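Local coordinates for protein adenine phosphoribosyltransferase (Leishmania donovani, PDB 1QB8) that probably catalyses the transfer of a phosphoribosyl group from 5-phosphoribosyl 1-diphosphate to adenine, yielding AMP and diphosphate in purine salvage, at residues A[70-75]-A[140-145]; A[76-81]-A[98-103]; A[145-150]-A[175-180]. All coordinates share one frame; numbering follows the deposited sequence.

Interaction 1 of 3, residues A[70-75]-A[140-145]; sequences PAPTHI and RVVLID. With AMP (adenosine monophosphate), chain C.
Arg140 holds the carbonyl oxygen of Ala71 with the side of its guanidinium, NE and NH2 both donating to it, each 2.9 Å from Ala71 O. The two bonds differ in approach, NH2 arriving in the carbonyl plane and NE well above it. A bend about the CG-CD bond of Arg140 (chi3 -67°) turns the guanidinium into this position, between two residues of 70-75. Thr73 CG2 sits over the centre of one face, 3.6 Å from Arg140 CZ, while Pro70 CB lies against the opposite face, nearest NE.

The remaining hydrogen bonds involve the main chain of Arg140 and Val142. Arg140 O accepts from two successive amides, that of Thr73 (N to O 2.8 Å) and, at greater length, that of His74. With OG1 between its backbone N and carbonyl carbon (chi1 68°), Thr73 also takes the amide hydrogen of Arg140 (OG1 to N 2.9 Å), and the same hydroxyl is hydrogen-bonded to His74 ND1 in the plane of the ring. From His74 onward the pairing becomes regular parallel beta structure, Val142 N donating to His74 O at 3.0 Å. These two adjacent strands belong to the central sheet of the type I phosphoribosyltransferase fold, and 140-145 leads into the nucleotide site at Asp145.

Apolar contacts line the face that carries Ile75 and Val142. Their side chains lie alongside each other, Ile75 CD1 3.7 Å from Val142 CB, while Val142 CG2 reaches back to the ring of Pro72, 3.7 Å from its CB. Farther along, the CG2 methyls of Ile75 and Ile144 meet.

Interaction 2 of 3, residues A[76-81]-A[98-103]; sequences LGFDAR and VLMRKA. With AMP (adenosine monophosphate), chain C.
Asp79 and Arg101 form a salt bridge just beyond the paired ends of two parallel strands, the outer members of the beta-alpha-beta unit 74-78, 86-93 and 97-100. Arg101 holds a single oxygen side-on: Asp79 OD2 lies 2.6 Å from NE and 3.0 Å from NH1. The oxygen is in the guanidinium plane, but both nitrogens approach from the same face of the carboxylate, whose plane is turned 58° from that of the guanidinium. A water adds a third donor to OD2 and accepts from Lys102 N, tying the backbone at Lys102 to the same carboxylate.

Backbone hydrogen bonds continue inward, from Asp79 N to Met100 O, Met100 N to Gly77 O and Gly77 N to Val98 O. After Asp79 a cis peptide precedes Ala80, and the chain goes on to Arg81, whose NH1 donates to O2' of AMP (2.7 Å).

On the face shared by Leu76, Phe78, Val98 and Met100, Leu76 CD1 touches both Val98 CG1 and Met100 CB. Met100 is bent at its last torsion (chi3 86°): SD makes an oblique Met-aromatic contact with the Phe78 ring, and the methyl CE a CH-pi contact over one face, 3.7 Å from the ring centroid.

Interaction 3 of 3, residues A[145-150]-A[175-180]; sequences DDVLAT and LSIPFL. With AMP (adenosine monophosphate), chain C.
Val147 and Ile177 meet obliquely, CG1 against CG1 at 3.9 Å, in the apolar centre of a contact that joins the 5-phosphoribosyl 1-diphosphate-binding motif of a type I phosphoribosyltransferase to the neighbouring strand 175-176. These are adjacent strands of a small parallel sheet, separate from the large central one because the chain turns a corner at Asp146. The two methyls of Val147 serve different neighbours. CG1, anti to the backbone N (chi1 179°), faces Ile177, whereas CG2 touches Leu175 CD2 at 4.1 Å and also approaches the adenine near C2.

Ala149 extends the apolar row. Its CB packs against Leu180 CD1 at 3.8 Å and also lies close to C8 of the adenine, so this methyl lies between the Leu180 side chain and the base. Leu180 is brought there by a 3-10 turn in which its amide bonds to Ile177 O.

Around this centre run the backbone hydrogen bonds of the parallel pair: Leu175 N to Asp146 O, Leu148 N to Leu175 O (2.8 Å), and Ile177 N to Leu148 O. Just past the strands a water donates to both Ala149 O and Ile177 O.

At the polar edge the loop turns to AMP. Asp146 N donates to Asp145 OD2 from above the carboxylate plane, linking the two acidic residues at the corner. Asp146 also forms a salt bridge through OD1 with Arg81, while its OD2 lies beside the ribose O2'. Successive amides then hold two different phosphate oxygens: Ala149 N is 3.0 Å from O2P of AMP, and Thr150 N is 2.9 Å from O3P of the same phosphate.

How the interactions relate
From the N terminus, 70-75 enters strand 74-78 and continues directly into 76-81. The first loop to close is the short one of interaction 2, where the chain passes through helix 86-93 and returns as 98-103. Interaction 1 closes a longer loop at 140-145, and interaction 2 lies wholly within it. Strand 74-78 is thus flanked by 140-145 and 97-100 in the central sheet. Interaction 3 follows in series, sharing Asp145 with interaction 1 and closing through helix 152-163 and strand 167-173 onto the small sheet. Interactions 2 and 3 meet beside AMP, where Phe78 packs against Asp145.

Interaction 1 of 3, residues A[70-75]-A[140-145]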
loop_
_atom_site.group_PDB
_atom_site.type_symbol
_atom_site.label_atom_id
_atom_site.label_comp_id
_atom_site.label_asym_id
_atom_site.label_seq_id
_atom_site.Cartn_x
_atom_site.Cartn_y
_atom_site.Cartn_z
ATOM N N PRO A 70 -12.786 -23.303 -7.847
ATOM C CA PRO A 70 -12.826 -22.133 -8.730
ATOM C C PRO A 70 -11.805 -21.072 -8.305
ATOM O O PRO A 70 -11.545 -20.879 -7.114
ATOM C CB PRO A 70 -14.268 -21.645 -8.578
ATOM C CG PRO A 70 -14.602 -22.027 -7.161
ATOM C CD PRO A 70 -14.031 -23.419 -7.067
ATOM N N ALA A 71 -11.180 -20.446 -9.294
ATOM C CA ALA A 71 -10.174 -19.425 -9.047
ATOM C C ALA A 71 -10.777 -18.141 -8.497
ATOM O O ALA A 71 -11.926 -17.810 -8.792
ATOM C CB ALA A 71 -9.421 -19.132 -10.324
ATOM N N PRO A 72 -10.022 -17.422 -7.651
ATOM C CA PRO A 72 -10.488 -16.164 -7.061
ATOM C C PRO A 72 -10.729 -15.152 -8.177
ATOM O O PRO A 72 -10.115 -15.227 -9.234
ATOM C CB PRO A 72 -9.305 -15.738 -6.194
ATOM C CG PRO A 72 -8.692 -17.045 -5.795
ATOM C CD PRO A 72 -8.710 -17.803 -7.095
ATOM N N THR A 73 -11.636 -14.218 -7.947
ATOM C CA THR A 73 -11.937 -13.210 -8.947
ATOM C C THR A 73 -11.416 -11.834 -8.522
ATOM O O THR A 73 -11.227 -10.953 -9.361
ATOM C CB THR A 73 -13.455 -13.113 -9.179
ATOM O OG1 THR A 73 -14.084 -12.585 -8.003
ATOM C CG2 THR A 73 -14.039 -14.494 -9.480
ATOM N N HIS A 74 -11.174 -11.662 -7.223
ATOM C CA HIS A 74 -10.703 -10.387 -6.675
ATOM C C HIS A 74 -9.786 -10.568 -5.473
ATOM O O HIS A 74 -9.841 -11.580 -4.769
ATOM C CB HIS A 74 -11.886 -9.539 -6.165
ATOM C CG HIS A 74 -12.848 -9.084 -7.224
ATOM N ND1 HIS A 74 -13.773 -9.925 -7.803
ATOM C CD2 HIS A 74 -13.076 -7.856 -7.748
ATOM C CE1 HIS A 74 -14.534 -9.233 -8.633
ATOM N NE2 HIS A 74 -14.132 -7.976 -8.617
ATOM N N ILE A 75 -8.971 -9.549 -5.227
ATOM C CA ILE A 75 -8.086 -9.516 -4.067
ATOM C C ILE A 75 -8.463 -8.210 -3.344
ATOM O O ILE A 75 -8.478 -7.139 -3.956
ATOM C CB ILE A 75 -6.584 -9.433 -4.449
ATOM C CG1 ILE A 75 -6.175 -10.575 -5.384
ATOM C CG2 ILE A 75 -5.729 -9.458 -3.188
ATOM C CD1 ILE A 75 -6.273 -11.952 -4.788
ATOM N N ARG A 140 -15.489 -14.018 -5.901
ATOM C CA ARG A 140 -14.791 -14.870 -4.944
ATOM C C ARG A 140 -13.563 -14.040 -4.576
ATOM O O ARG A 140 -12.624 -13.889 -5.361
ATOM C CB ARG A 140 -14.440 -16.215 -5.592
ATOM C CG ARG A 140 -15.692 -16.968 -6.090
ATOM C CD ARG A 140 -15.384 -18.320 -6.723
ATOM N NE ARG A 140 -14.647 -18.225 -7.986
ATOM C CZ ARG A 140 -15.189 -17.939 -9.168
ATOM N NH1 ARG A 140 -16.488 -17.700 -9.266
ATOM N NH2 ARG A 140 -14.440 -17.967 -10.266
ATOM N N VAL A 141 -13.619 -13.471 -3.377
ATOM C CA VAL A 141 -12.602 -12.564 -2.876
ATOM C C VAL A 141 -11.616 -13.096 -1.857
ATOM O O VAL A 141 -11.999 -13.702 -0.850
ATOM C CB VAL A 141 -13.284 -11.332 -2.229
ATOM C CG1 VAL A 141 -12.271 -10.225 -1.965
ATOM C CG2 VAL A 141 -14.422 -10.833 -3.104
ATOM N N VAL A 142 -10.342 -12.807 -2.108
ATOM C CA VAL A 142 -9.268 -13.166 -1.200
ATOM C C VAL A 142 -8.972 -11.892 -0.396
ATOM O O VAL A 142 -8.736 -10.828 -0.978
ATOM C CB VAL A 142 -8.002 -13.584 -1.961
ATOM C CG1 VAL A 142 -6.846 -13.820 -0.990
ATOM C CG2 VAL A 142 -8.268 -14.840 -2.758
ATOM N N LEU A 143 -9.067 -11.981 0.930
ATOM C CA LEU A 143 -8.786 -10.841 1.804
ATOM C C LEU A 143 -7.325 -10.939 2.235
ATOM O O LEU A 143 -6.855 -12.034 2.568
ATOM C CB LEU A 143 -9.687 -10.875 3.046
ATOM C CG LEU A 143 -11.120 -10.340 2.961
ATOM C CD1 LEU A 143 -11.863 -10.992 1.827
ATOM C CD2 LEU A 143 -11.827 -10.598 4.266
ATOM N N ILE A 144 -6.614 -9.807 2.258
ATOM C CA ILE A 144 -5.200 -9.819 2.637
ATOM C C ILE A 144 -4.721 -8.615 3.449
ATOM O O ILE A 144 -5.121 -7.483 3.200
ATOM C CB ILE A 144 -4.289 -10.009 1.386
ATOM C CG1 ILE A 144 -2.851 -10.323 1.809
ATOM C CG2 ILE A 144 -4.311 -8.778 0.516
ATOM C CD1 ILE A 144 -1.945 -10.747 0.659
ATOM N N ASP A 145 -3.858 -8.891 4.425
ATOM C CA ASP A 145 -3.262 -7.880 5.297
ATOM C C ASP A 145 -1.957 -8.490 5.814
ATOM O O ASP A 145 -1.729 -9.691 5.633
ATOM C CB ASP A 145 -4.192 -7.578 6.472
ATOM C CG ASP A 145 -3.897 -6.237 7.127
ATOM O OD1 ASP A 145 -4.650 -5.861 8.039
ATOM O OD2 ASP A 145 -2.946 -5.538 6.721
HETATM P P AMP C . -6.544 -6.390 14.025
HETATM O O1P AMP C . -7.707 -5.661 13.465
HETATM O O2P AMP C . -6.344 -7.802 13.642
HETATM O O3P AMP C . -6.574 -6.274 15.615
HETATM O "O5'" AMP C . -5.273 -5.632 13.692
HETATM C "C5'" AMP C . -5.304 -4.305 12.947
HETATM C "C4'" AMP C . -4.003 -4.027 12.212
HETATM O "O4'" AMP C . -3.069 -3.539 13.172
HETATM C "C3'" AMP C . -3.364 -5.280 11.552
HETATM O "O3'" AMP C . -3.539 -5.334 10.152
HETATM C "C2'" AMP C . -1.886 -5.181 11.764
HETATM O "O2'" AMP C . -1.364 -4.373 10.713
HETATM C "C1'" AMP C . -1.973 -4.404 13.081
HETATM N N9 AMP C . -1.292 -4.853 14.264
HETATM C C8 AMP C . -1.831 -5.417 15.385
HETATM N N7 AMP C . -0.929 -5.978 16.137
HETATM C C5 AMP C . 0.294 -5.791 15.502
HETATM C C6 AMP C . 1.625 -6.150 15.796
HETATM N N6 AMP C . 1.964 -6.837 16.908
HETATM N N1 AMP C . 2.566 -5.769 14.893
HETATM C C2 AMP C . 2.223 -5.094 13.801
HETATM N N3 AMP C . 1.008 -4.691 13.402
HETATM C C4 AMP C . 0.048 -5.068 14.303
#

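Interaction 2 of 3, residues A[76-81]-A[98-103]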
loop_
_atom_site.group_PDB
_atom_site.type_symbol
_atom_site.label_atom_id
_atom_site.label_comp_id
_atom_site.label_asym_id
_atom_site.label_seq_id
_atom_site.Cartn_x
_atom_site.Cartn_y
_atom_site.Cartn_z
ATOM N N LEU A 76 -8.835 -8.309 -2.072
ATOM C CA LEU A 76 -9.191 -7.132 -1.283
ATOM C C LEU A 76 -8.132 -6.929 -0.198
ATOM O O LEU A 76 -8.066 -7.701 0.758
ATOM C CB LEU A 76 -10.567 -7.314 -0.641
ATOM C CG LEU A 76 -11.018 -6.247 0.363
ATOM C CD1 LEU A 76 -11.279 -4.936 -0.360
ATOM C CD2 LEU A 76 -12.272 -6.713 1.083
ATOM N N GLY A 77 -7.310 -5.892 -0.353
ATOM C CA GLY A 77 -6.260 -5.617 0.611
ATOM C C GLY A 77 -6.652 -4.528 1.581
ATOM O O GLY A 77 -7.322 -3.568 1.208
ATOM N N PHE A 78 -6.187 -4.659 2.819
ATOM C CA PHE A 78 -6.503 -3.712 3.879
ATOM C C PHE A 78 -5.501 -2.555 3.951
ATOM O O PHE A 78 -4.291 -2.760 3.856
ATOM C CB PHE A 78 -6.559 -4.445 5.234
ATOM C CG PHE A 78 -7.557 -5.594 5.292
ATOM C CD1 PHE A 78 -8.435 -5.854 4.238
ATOM C CD2 PHE A 78 -7.610 -6.420 6.415
ATOM C CE1 PHE A 78 -9.345 -6.912 4.304
ATOM C CE2 PHE A 78 -8.514 -7.478 6.494
ATOM C CZ PHE A 78 -9.385 -7.726 5.435
ATOM N N ASP A 79 -6.023 -1.341 4.115
ATOM C CA ASP A 79 -5.222 -0.114 4.217
ATOM C C ASP A 79 -4.406 -0.147 5.526
ATOM O O ASP A 79 -4.983 -0.301 6.597
ATOM C CB ASP A 79 -6.195 1.080 4.227
ATOM C CG ASP A 79 -5.508 2.434 4.076
ATOM O OD1 ASP A 79 -4.275 2.535 4.171
ATOM O OD2 ASP A 79 -6.229 3.425 3.862
ATOM N N ALA A 80 -3.077 -0.032 5.464
ATOM C CA ALA A 80 -2.307 0.184 4.241
ATOM C C ALA A 80 -1.356 -0.975 3.953
ATOM O O ALA A 80 -0.880 -1.128 2.832
ATOM C CB ALA A 80 -1.486 1.466 4.378
ATOM N N ARG A 81 -1.065 -1.783 4.961
ATOM C CA ARG A 81 -0.112 -2.862 4.779
ATOM C C ARG A 81 -0.550 -3.984 3.856
ATOM O O ARG A 81 0.286 -4.689 3.287
ATOM C CB ARG A 81 0.410 -3.330 6.134
ATOM C CG ARG A 81 1.049 -2.159 6.885
ATOM C CD ARG A 81 1.877 -2.590 8.059
ATOM N NE ARG A 81 1.088 -2.881 9.249
ATOM C CZ ARG A 81 1.047 -2.077 10.300
ATOM N NH1 ARG A 81 0.327 -2.379 11.366
ATOM N NH2 ARG A 81 1.722 -0.943 10.263
ATOM N N VAL A 98 -8.940 -4.592 -5.008
ATOM C CA VAL A 98 -9.850 -3.622 -4.405
ATOM C C VAL A 98 -9.262 -3.110 -3.085
ATOM O O VAL A 98 -8.552 -3.844 -2.385
ATOM C CB VAL A 98 -11.256 -4.279 -4.184
ATOM C CG1 VAL A 98 -12.249 -3.285 -3.594
ATOM C CG2 VAL A 98 -11.783 -4.841 -5.514
ATOM N N LEU A 99 -9.548 -1.853 -2.756
ATOM C CA LEU A 99 -9.022 -1.238 -1.534
ATOM C C LEU A 99 -10.032 -1.080 -0.394
ATOM O O LEU A 99 -11.114 -0.521 -0.588
ATOM C CB LEU A 99 -8.439 0.152 -1.848
ATOM C CG LEU A 99 -7.121 0.347 -2.610
ATOM C CD1 LEU A 99 -7.176 -0.245 -4.003
ATOM C CD2 LEU A 99 -6.823 1.832 -2.689
ATOM N N MET A 100 -9.681 -1.573 0.794
ATOM C CA MET A 100 -10.546 -1.396 1.964
ATOM C C MET A 100 -9.896 -0.292 2.800
ATOM O O MET A 100 -8.781 -0.449 3.301
ATOM C CB MET A 100 -10.694 -2.679 2.794
ATOM C CG MET A 100 -11.737 -2.538 3.916
ATOM S SD MET A 100 -12.067 -4.026 4.884
ATOM C CE MET A 100 -10.805 -3.925 6.093
ATOM N N ARG A 101 -10.582 0.841 2.904
ATOM C CA ARG A 101 -10.068 1.993 3.635
ATOM C C ARG A 101 -11.184 2.710 4.380
ATOM O O ARG A 101 -12.358 2.417 4.190
ATOM C CB ARG A 101 -9.460 3.001 2.652
ATOM C CG ARG A 101 -8.780 2.410 1.416
ATOM C CD ARG A 101 -8.031 3.487 0.648
ATOM N NE ARG A 101 -6.970 4.057 1.471
ATOM C CZ ARG A 101 -6.149 5.033 1.096
ATOM N NH1 ARG A 101 -5.214 5.464 1.937
ATOM N NH2 ARG A 101 -6.268 5.591 -0.106
ATOM N N LYS A 102 -10.814 3.672 5.218
ATOM C CA LYS A 102 -11.816 4.450 5.920
ATOM C C LYS A 102 -12.504 5.309 4.863
ATOM O O LYS A 102 -11.930 5.590 3.805
ATOM C CB LYS A 102 -11.178 5.357 6.969
ATOM C CG LYS A 102 -10.663 4.647 8.211
ATOM C CD LYS A 102 -10.184 5.667 9.245
ATOM C CE LYS A 102 -9.350 5.019 10.347
ATOM N NZ LYS A 102 -10.073 3.899 11.020
ATOM N N ALA A 103 -13.731 5.726 5.155
ATOM C CA ALA A 103 -14.509 6.549 4.237
ATOM C C ALA A 103 -13.779 7.825 3.831
ATOM O O ALA A 103 -13.853 8.244 2.675
ATOM C CB ALA A 103 -15.857 6.893 4.853
HETATM P P AMP C . -6.544 -6.390 14.025
HETATM O O1P AMP C . -7.707 -5.661 13.465
HETATM O O2P AMP C . -6.344 -7.802 13.642
HETATM O O3P AMP C . -6.574 -6.274 15.615
HETATM O "O5'" AMP C . -5.273 -5.632 13.692
HETATM C "C5'" AMP C . -5.304 -4.305 12.947
HETATM C "C4'" AMP C . -4.003 -4.027 12.212
HETATM O "O4'" AMP C . -3.069 -3.539 13.172
HETATM C "C3'" AMP C . -3.364 -5.280 11.552
HETATM O "O3'" AMP C . -3.539 -5.334 10.152
HETATM C "C2'" AMP C . -1.886 -5.181 11.764
HETATM O "O2'" AMP C . -1.364 -4.373 10.713
HETATM C "C1'" AMP C . -1.973 -4.404 13.081
HETATM N N9 AMP C . -1.292 -4.853 14.264
HETATM C C8 AMP C . -1.831 -5.417 15.385
HETATM N N7 AMP C . -0.929 -5.978 16.137
HETATM C C5 AMP C . 0.294 -5.791 15.502
HETATM C C6 AMP C . 1.625 -6.150 15.796
HETATM N N6 AMP C . 1.964 -6.837 16.908
HETATM N N1 AMP C . 2.566 -5.769 14.893
HETATM C C2 AMP C . 2.223 -5.094 13.801
HETATM N N3 AMP C . 1.008 -4.691 13.402
HETATM C C4 AMP C . 0.048 -5.068 14.303
HETATM O O HOH W 1 -7.979 3.721 5.909
#

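Interaction 3 of 3, residues A[145-150]-A[175-180]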
loop_
_atom_site.group_PDB
_atom_site.type_symbol
_atom_site.label_atom_id
_atom_site.label_comp_id
_atom_site.label_asym_id
_atom_site.label_seq_id
_atom_site.Cartn_x
_atom_site.Cartn_y
_atom_site.Cartn_z
ATOM N N ASP A 145 -3.858 -8.891 4.425
ATOM C CA ASP A 145 -3.262 -7.880 5.297
ATOM C C ASP A 145 -1.957 -8.490 5.814
ATOM O O ASP A 145 -1.729 -9.691 5.633
ATOM C CB ASP A 145 -4.192 -7.578 6.472
ATOM C CG ASP A 145 -3.897 -6.237 7.127
ATOM O OD1 ASP A 145 -4.650 -5.861 8.039
ATOM O OD2 ASP A 145 -2.946 -5.538 6.721
ATOM N N ASP A 146 -1.102 -7.690 6.451
ATOM C CA ASP A 146 0.161 -8.230 6.952
ATOM C C ASP A 146 0.055 -9.028 8.251
ATOM O O ASP A 146 0.530 -10.160 8.319
ATOM C CB ASP A 146 1.243 -7.144 7.063
ATOM C CG ASP A 146 0.985 -6.157 8.186
ATOM O OD1 ASP A 146 1.979 -5.651 8.758
ATOM O OD2 ASP A 146 -0.196 -5.875 8.485
ATOM N N VAL A 147 -0.618 -8.468 9.254
ATOM C CA VAL A 147 -0.750 -9.134 10.548
ATOM C C VAL A 147 -2.192 -9.329 10.998
ATOM O O VAL A 147 -3.000 -8.398 10.954
ATOM C CB VAL A 147 -0.018 -8.342 11.669
ATOM C CG1 VAL A 147 -0.189 -9.041 13.006
ATOM C CG2 VAL A 147 1.464 -8.198 11.350
ATOM N N LEU A 148 -2.523 -10.559 11.385
ATOM C CA LEU A 148 -3.858 -10.860 11.905
ATOM C C LEU A 148 -3.672 -10.858 13.422
ATOM O O LEU A 148 -2.936 -11.687 13.957
ATOM C CB LEU A 148 -4.357 -12.239 11.451
ATOM C CG LEU A 148 -5.726 -12.670 12.014
ATOM C CD1 LEU A 148 -6.846 -11.900 11.336
ATOM C CD2 LEU A 148 -5.937 -14.161 11.834
ATOM N N ALA A 149 -4.283 -9.885 14.092
ATOM C CA ALA A 149 -4.183 -9.757 15.543
ATOM C C ALA A 149 -5.521 -10.060 16.226
ATOM O O ALA A 149 -5.815 -11.215 16.516
ATOM C CB ALA A 149 -3.681 -8.364 15.910
ATOM N N THR A 150 -6.340 -9.039 16.471
ATOM C CA THR A 150 -7.643 -9.251 17.106
ATOM C C THR A 150 -8.710 -9.651 16.084
ATOM O O THR A 150 -9.767 -10.166 16.456
ATOM C CB THR A 150 -8.146 -7.998 17.862
ATOM O OG1 THR A 150 -8.507 -6.975 16.923
ATOM C CG2 THR A 150 -7.072 -7.471 18.805
ATOM N N LEU A 175 1.588 -12.690 8.967
ATOM C CA LEU A 175 1.816 -13.103 10.337
ATOM C C LEU A 175 0.524 -13.140 11.141
ATOM O O LEU A 175 -0.332 -12.265 10.994
ATOM C CB LEU A 175 2.775 -12.127 11.019
ATOM C CG LEU A 175 3.143 -12.461 12.469
ATOM C CD1 LEU A 175 4.214 -13.535 12.478
ATOM C CD2 LEU A 175 3.641 -11.221 13.174
ATOM N N SER A 176 0.404 -14.143 12.008
ATOM C CA SER A 176 -0.759 -14.267 12.873
ATOM C C SER A 176 -0.293 -14.276 14.324
ATOM O O SER A 176 0.830 -14.683 14.621
ATOM C CB SER A 176 -1.539 -15.543 12.564
ATOM O OG SER A 176 -0.724 -16.684 12.739
ATOM N N ILE A 177 -1.142 -13.761 15.208
ATOM C CA ILE A 177 -0.862 -13.699 16.643
ATOM C C ILE A 177 -1.941 -14.578 17.282
ATOM O O ILE A 177 -2.888 -14.070 17.891
ATOM C CB ILE A 177 -1.036 -12.255 17.200
ATOM C CG1 ILE A 177 -0.393 -11.215 16.275
ATOM C CG2 ILE A 177 -0.452 -12.161 18.591
ATOM C CD1 ILE A 177 1.059 -11.415 16.048
ATOM N N PRO A 178 -1.801 -15.914 17.161
ATOM C CA PRO A 178 -2.742 -16.912 17.696
ATOM C C PRO A 178 -3.230 -16.717 19.138
ATOM O O PRO A 178 -4.299 -17.212 19.506
ATOM C CB PRO A 178 -1.985 -18.229 17.505
ATOM C CG PRO A 178 -0.549 -17.808 17.535
ATOM C CD PRO A 178 -0.567 -16.574 16.700
ATOM N N PHE A 179 -2.472 -15.967 19.934
ATOM C CA PHE A 179 -2.844 -15.699 21.319
ATOM C C PHE A 179 -4.097 -14.838 21.413
ATOM O O PHE A 179 -4.864 -14.964 22.360
ATOM C CB PHE A 179 -1.695 -15.004 22.051
ATOM C CG PHE A 179 -2.014 -14.629 23.477
ATOM C CD1 PHE A 179 -2.133 -15.610 24.462
ATOM C CD2 PHE A 179 -2.169 -13.288 23.839
ATOM C CE1 PHE A 179 -2.395 -15.264 25.785
ATOM C CE2 PHE A 179 -2.430 -12.928 25.159
ATOM C CZ PHE A 179 -2.543 -13.918 26.138
ATOM N N LEU A 180 -4.290 -13.946 20.446
ATOM C CA LEU A 180 -5.455 -13.064 20.436
ATOM C C LEU A 180 -6.738 -13.726 19.902
ATOM O O LEU A 180 -7.797 -13.094 19.840
ATOM C CB LEU A 180 -5.123 -11.779 19.681
ATOM C CG LEU A 180 -4.037 -10.926 20.359
ATOM C CD1 LEU A 180 -3.477 -9.884 19.391
ATOM C CD2 LEU A 180 -4.605 -10.259 21.609
HETATM P P AMP C . -6.544 -6.390 14.025
HETATM O O1P AMP C . -7.707 -5.661 13.465
HETATM O O2P AMP C . -6.344 -7.802 13.642
HETATM O O3P AMP C . -6.574 -6.274 15.615
HETATM O "O5'" AMP C . -5.273 -5.632 13.692
HETATM C "C5'" AMP C . -5.304 -4.305 12.947
HETATM C "C4'" AMP C . -4.003 -4.027 12.212
HETATM O "O4'" AMP C . -3.069 -3.539 13.172
HETATM C "C3'" AMP C . -3.364 -5.280 11.552
HETATM O "O3'" AMP C . -3.539 -5.334 10.152
HETATM C "C2'" AMP C . -1.886 -5.181 11.764
HETATM O "O2'" AMP C . -1.364 -4.373 10.713
HETATM C "C1'" AMP C . -1.973 -4.404 13.081
HETATM N N9 AMP C . -1.292 -4.853 14.264
HETATM C C8 AMP C . -1.831 -5.417 15.385
HETATM N N7 AMP C . -0.929 -5.978 16.137
HETATM C C5 AMP C . 0.294 -5.791 15.502
HETATM C C6 AMP C . 1.625 -6.150 15.796
HETATM N N6 AMP C . 1.964 -6.837 16.908
HETATM N N1 AMP C . 2.566 -5.769 14.893
HETATM C C2 AMP C . 2.223 -5.094 13.801
HETATM N N3 AMP C . 1.008 -4.691 13.402
HETATM C C4 AMP C . 0.048 -5.068 14.303
HETATM O O HOH W 2 -5.265 -13.835 16.463
#